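Long-range contacts in member of DUF4221 family (Bacteroides vulgatus, PDB 3S9J), which is of unknown function but folds as a six-bladed beta-propeller that carries bound sodium ions: residues F216-D220 with K242-P246; P186-E190 with K245-G249. All coordinates share one frame; numbering follows the deposited sequence.

Contact 1 (F216-D220 with K242-P246); sequences FFGYD and KSMKP
Gly218 and Tyr219 come against Lys245 and Pro246 with the two backbones running 129° apart, the CA of Gly218 lying 4.1 Å from the CA of Pro246. A type I turn from Phe216 to Tyr219, closed by the bond from Tyr219 N to Phe216 O, brings Gly218, which has no side chain, to this close approach. Asp220 supplies most of the polar hold, using both carboxylate oxygens. Its OD1 takes the backbone N-H of Met244 (N to OD1 2.8 Å) in a nearly straight bond, 163° at the hydrogen, while OD2 accepts from the hydroxyl of Ser243, with OG 2.7 Å away. Both donors stand well above the carboxylate plane rather than in it. A water gives one hydrogen to Asp220 OD1 and the other to Lys242 O, so two donors grip OD1. The turn is the hairpin loop between strands 211-216 and 221-225 of one propeller blade, and 242-246 belongs to the long excursion that leaves the same blade after strand 231-235. With only one amide oxygen left to accept, an asparagine at Asp220 would probably leave either Met244 N or Ser243 OG without its partner in this contact. Met244, a selenomethionine, turns CG into the position between its backbone N and carbonyl carbon (chi1 68°), which lays CG 3.4 Å from Gly218 O. Tyr219 and Lys245 run side by side, ring atom CE1 against the aliphatic CD at 3.7 Å, and Met244 O sits at the ring edge near its plane.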
loop_
_atom_site.group_PDB
_atom_site.type_symbol
_atom_site.label_atom_id
_atom_site.label_comp_id
_atom_site.label_asym_id
_atom_site.label_seq_id
_atom_site.Cartn_x
_atom_site.Cartn_y
_atom_site.Cartn_z
ATOM N N PHE A 216 8.300 -7.478 -3.756
ATOM C CA PHE A 216 9.151 -7.374 -2.573
ATOM C C PHE A 216 10.017 -6.137 -2.716
ATOM O O PHE A 216 10.577 -5.883 -3.762
ATOM C CB PHE A 216 10.022 -8.643 -2.355
ATOM C CG PHE A 216 9.267 -9.767 -1.727
ATOM C CD1 PHE A 216 9.169 -9.866 -0.348
ATOM C CD2 PHE A 216 8.585 -10.671 -2.516
ATOM C CE1 PHE A 216 8.432 -10.857 0.232
ATOM C CE2 PHE A 216 7.819 -11.653 -1.953
ATOM C CZ PHE A 216 7.757 -11.774 -0.573
ATOM N N PHE A 217 10.047 -5.334 -1.663
ATOM C CA PHE A 217 10.801 -4.089 -1.685
ATOM C C PHE A 217 12.273 -4.327 -2.049
ATOM O O PHE A 217 12.881 -3.517 -2.746
ATOM C CB PHE A 217 10.714 -3.378 -0.341
ATOM C CG PHE A 217 9.294 -3.091 0.132
ATOM C CD1 PHE A 217 8.286 -2.739 -0.763
ATOM C CD2 PHE A 217 8.988 -3.143 1.488
ATOM C CE1 PHE A 217 6.978 -2.441 -0.290
ATOM C CE2 PHE A 217 7.694 -2.877 1.949
ATOM C CZ PHE A 217 6.713 -2.513 1.055
ATOM N N GLY A 218 12.828 -5.438 -1.603
ATOM C CA GLY A 218 14.254 -5.706 -1.825
ATOM C C GLY A 218 14.599 -6.509 -3.058
ATOM O O GLY A 218 15.720 -6.989 -3.162
ATOM N N TYR A 219 13.674 -6.658 -4.004
ATOM C CA TYR A 219 13.872 -7.584 -5.118
ATOM C C TYR A 219 13.544 -6.989 -6.478
ATOM O O TYR A 219 12.533 -6.323 -6.652
ATOM C CB TYR A 219 13.024 -8.840 -4.889
ATOM C CG TYR A 219 13.422 -10.093 -5.650
ATOM C CD1 TYR A 219 14.759 -10.427 -5.863
ATOM C CD2 TYR A 219 12.457 -10.978 -6.104
ATOM C CE1 TYR A 219 15.107 -11.611 -6.523
ATOM C CE2 TYR A 219 12.789 -12.156 -6.770
ATOM C CZ TYR A 219 14.109 -12.467 -6.974
ATOM O OH TYR A 219 14.424 -13.645 -7.619
ATOM N N ASP A 220 14.388 -7.296 -7.462
ATOM C CA ASP A 220 14.220 -6.835 -8.836
ATOM C C ASP A 220 12.960 -7.342 -9.525
ATOM O O ASP A 220 12.492 -6.713 -10.452
ATOM C CB ASP A 220 15.373 -7.327 -9.706
ATOM C CG ASP A 220 16.664 -6.622 -9.446
ATOM O OD1 ASP A 220 16.777 -5.809 -8.517
ATOM O OD2 ASP A 220 17.567 -6.871 -10.246
ATOM N N LYS A 242 21.264 -0.568 -9.128
ATOM C CA LYS A 242 21.989 -1.826 -9.192
ATOM C C LYS A 242 20.989 -2.953 -8.913
ATOM O O LYS A 242 20.058 -2.772 -8.113
ATOM C CB LYS A 242 23.057 -1.774 -8.095
ATOM C CG LYS A 242 24.120 -2.794 -8.163
ATOM C CD LYS A 242 25.033 -2.687 -6.928
ATOM C CE LYS A 242 26.155 -3.712 -6.984
ATOM N NZ LYS A 242 27.034 -3.404 -8.124
ATOM N N SER A 243 21.174 -4.098 -9.549
ATOM C CA SER A 243 20.335 -5.270 -9.265
ATOM C C SER A 243 20.408 -5.625 -7.789
ATOM O O SER A 243 21.464 -5.499 -7.168
ATOM C CB SER A 243 20.746 -6.458 -10.140
ATOM O OG SER A 243 20.072 -7.619 -9.722
HETATM N N MSE A 244 19.273 -6.027 -7.199
HETATM C CA MSE A 244 19.237 -6.329 -5.766
HETATM C C MSE A 244 18.431 -7.565 -5.393
HETATM O O MSE A 244 17.516 -8.006 -6.125
HETATM C CB MSE A 244 18.692 -5.120 -4.986
HETATM C CG MSE A 244 17.243 -4.817 -5.223
HETATM SE SE MSE A 244 16.553 -3.374 -4.082
HETATM C CE MSE A 244 17.555 -1.968 -4.803
ATOM N N LYS A 245 18.797 -8.110 -4.233
ATOM C CA LYS A 245 17.993 -9.080 -3.493
ATOM C C LYS A 245 17.864 -8.574 -2.056
ATOM O O LYS A 245 18.645 -7.714 -1.623
ATOM C CB LYS A 245 18.623 -10.485 -3.517
ATOM C CG LYS A 245 18.907 -11.021 -4.930
ATOM C CD LYS A 245 18.396 -12.466 -5.178
ATOM C CE LYS A 245 19.144 -13.533 -4.383
ATOM N NZ LYS A 245 18.742 -14.928 -4.807
ATOM N N PRO A 246 16.857 -9.060 -1.314
ATOM C CA PRO A 246 16.636 -8.452 -0.030
ATOM C C PRO A 246 17.769 -8.665 0.951
ATOM O O PRO A 246 18.549 -9.615 0.843
ATOM C CB PRO A 246 15.332 -9.126 0.472
ATOM C CG PRO A 246 14.674 -9.623 -0.756
ATOM C CD PRO A 246 15.805 -10.046 -1.625
HETATM O O HOH W 1 17.224 -3.265 -8.564
#

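Contact 2 (P186-E190 with K245-G249); sequences PIFKE and KPKLG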
loop_
_atom_site.group_PDB
_atom_site.type_symbol
_atom_site.label_atom_id
_atom_site.label_comp_id
_atom_site.label_asym_id
_atom_site.label_seq_id
_atom_site.Cartn_x
_atom_site.Cartn_y
_atom_site.Cartn_z
ATOM N N PRO A 186 12.472 -18.031 -1.643
ATOM C CA PRO A 186 13.741 -18.364 -0.958
ATOM C C PRO A 186 14.854 -17.386 -1.314
ATOM O O PRO A 186 15.905 -17.793 -1.835
ATOM C CB PRO A 186 14.049 -19.771 -1.482
ATOM C CG PRO A 186 13.504 -19.755 -2.883
ATOM C CD PRO A 186 12.219 -18.930 -2.788
ATOM N N ILE A 187 14.621 -16.111 -1.025
ATOM C CA ILE A 187 15.561 -15.037 -1.380
ATOM C C ILE A 187 16.117 -14.310 -0.158
ATOM O O ILE A 187 16.712 -13.247 -0.307
ATOM C CB ILE A 187 14.909 -14.014 -2.362
ATOM C CG1 ILE A 187 13.729 -13.279 -1.709
ATOM C CG2 ILE A 187 14.476 -14.713 -3.643
ATOM C CD1 ILE A 187 12.978 -12.294 -2.653
ATOM N N PHE A 188 15.885 -14.863 1.036
ATOM C CA PHE A 188 16.271 -14.253 2.304
ATOM C C PHE A 188 17.350 -15.117 2.947
ATOM O O PHE A 188 17.093 -16.241 3.361
ATOM C CB PHE A 188 15.058 -14.131 3.216
ATOM C CG PHE A 188 13.946 -13.378 2.585
ATOM C CD1 PHE A 188 13.986 -11.991 2.534
ATOM C CD2 PHE A 188 12.886 -14.042 2.010
ATOM C CE1 PHE A 188 12.970 -11.277 1.918
ATOM C CE2 PHE A 188 11.851 -13.330 1.410
ATOM C CZ PHE A 188 11.908 -11.953 1.356
ATOM N N LYS A 189 18.560 -14.574 3.019
ATOM C CA LYS A 189 19.770 -15.342 3.346
ATOM C C LYS A 189 20.207 -15.224 4.811
ATOM O O LYS A 189 20.776 -16.147 5.373
ATOM C CB LYS A 189 20.914 -14.876 2.440
ATOM C CG LYS A 189 20.584 -14.887 0.937
ATOM C CD LYS A 189 19.893 -16.194 0.515
ATOM C CE LYS A 189 20.112 -16.531 -0.966
ATOM N NZ LYS A 189 19.522 -15.527 -1.888
ATOM N N GLU A 190 19.962 -14.074 5.424
ATOM C CA GLU A 190 20.446 -13.832 6.786
ATOM C C GLU A 190 19.635 -14.593 7.821
ATOM O O GLU A 190 18.413 -14.689 7.709
ATOM C CB GLU A 190 20.431 -12.339 7.121
ATOM C CG GLU A 190 21.356 -11.496 6.249
ATOM C CD GLU A 190 20.760 -11.122 4.910
ATOM O OE1 GLU A 190 19.515 -11.161 4.777
ATOM O OE2 GLU A 190 21.541 -10.783 3.988
ATOM N N LYS A 245 18.797 -8.110 -4.233
ATOM C CA LYS A 245 17.993 -9.080 -3.493
ATOM C C LYS A 245 17.864 -8.574 -2.056
ATOM O O LYS A 245 18.645 -7.714 -1.623
ATOM C CB LYS A 245 18.623 -10.485 -3.517
ATOM C CG LYS A 245 18.907 -11.021 -4.930
ATOM C CD LYS A 245 18.396 -12.466 -5.178
ATOM C CE LYS A 245 19.144 -13.533 -4.383
ATOM N NZ LYS A 245 18.742 -14.928 -4.807
ATOM N N PRO A 246 16.857 -9.060 -1.314
ATOM C CA PRO A 246 16.636 -8.452 -0.030
ATOM C C PRO A 246 17.769 -8.665 0.951
ATOM O O PRO A 246 18.549 -9.615 0.843
ATOM C CB PRO A 246 15.332 -9.126 0.472
ATOM C CG PRO A 246 14.674 -9.623 -0.756
ATOM C CD PRO A 246 15.805 -10.046 -1.625
ATOM N N LYS A 247 17.876 -7.712 1.851
ATOM C CA LYS A 247 18.873 -7.747 2.916
ATOM C C LYS A 247 18.090 -7.520 4.188
ATOM O O LYS A 247 17.592 -6.422 4.438
ATOM C CB LYS A 247 19.933 -6.652 2.737
ATOM C CG LYS A 247 21.340 -7.076 3.187
ATOM C CD LYS A 247 21.580 -6.959 4.691
ATOM C CE LYS A 247 22.375 -5.699 5.053
ATOM N NZ LYS A 247 21.576 -4.663 5.806
ATOM N N LEU A 248 17.964 -8.570 4.979
ATOM C CA LEU A 248 17.248 -8.442 6.230
ATOM C C LEU A 248 18.042 -7.568 7.205
ATOM O O LEU A 248 19.260 -7.641 7.256
ATOM C CB LEU A 248 16.997 -9.815 6.834
ATOM C CG LEU A 248 16.118 -10.771 6.007
ATOM C CD1 LEU A 248 16.035 -12.125 6.705
ATOM C CD2 LEU A 248 14.697 -10.205 5.794
ATOM N N GLY A 249 17.329 -6.783 7.993
ATOM C CA GLY A 249 17.932 -6.045 9.086
ATOM C C GLY A 249 18.032 -6.899 10.336
ATOM O O GLY A 249 17.155 -7.715 10.624
HETATM O O HOH W 2 18.552 -11.809 2.590
#
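The Phe188 ring carries CG1 of its own neighbour Ile187 on one face, 3.6 Å above the plane and displaced toward the rim, while Pro246 and Leu248 reach it obliquely from the other segment. Pro246 CB lies 3.5 Å from CE1 of Phe188, and Leu248 CD2 is 3.8 Å from Phe188 CD1; both side chains cross the phenylalanine at about a right angle. Ile187 puts CG1 between its backbone N and carbonyl carbon (chi1 64°), and the extended end of that branch carries CD1 to Pro246 CG at 3.7 Å. The proline is thus packed by two consecutive residues, on CB and CG by the ring and on CG and CD by the isoleucine. Ile187 O is buried here without a polar partner.

The polar part lies farther along, at Glu190. A bend at chi2 (82°) shapes the chain so that its carboxylate meets the opposing backbone, where OE1 accepts the N-H of Leu248 at 3.0 Å from N. That donor stands 60° out of the carboxylate plane. One water donates to OE1 and to Pro246 O and accepts from Lys189 N, tying the two backbones together beside the direct bond. Glu190 OE2 rests against CG of Lys247 (3.8 Å), the two side chains crossing at about a right angle.

Segment 186-190 follows strand 177-183, and the loop segment 245-249 leads into strand 249-250, so the contact joins loops attached to two different propeller blades. Trp161 meets the Phe188 ring and touches Leu248, Tyr199 adds to the Phe188 side, and backbone hydrogen bonds between Gly249 and both Ala196 and Gly197 fasten the end of 245-249 beside strand 195-197.

Contacts 1 and 2 share Lys245 and Pro246, and their centres are 9 Å apart on the same side of the chain's centre. Both are partly buried, mixing buried and exposed residues, and lie about 18 and 21 Å from that centre, so neither is central core. Contact 1 has the richer hydrogen bonding, from one carboxylate, beside packing of Met244, Tyr219 and Pro246; contact 2 buries more surface, 457 against 367 Å², chiefly through apolar groups, with a single direct hydrogen bond. Tyr219 CD2 packs on Ile187 CD1 at 3.7 Å and Phe216 CE1 on Phe188 CZ at 3.8 Å, so the two non-shared segments, 216-220 and 186-190, also touch each other directly.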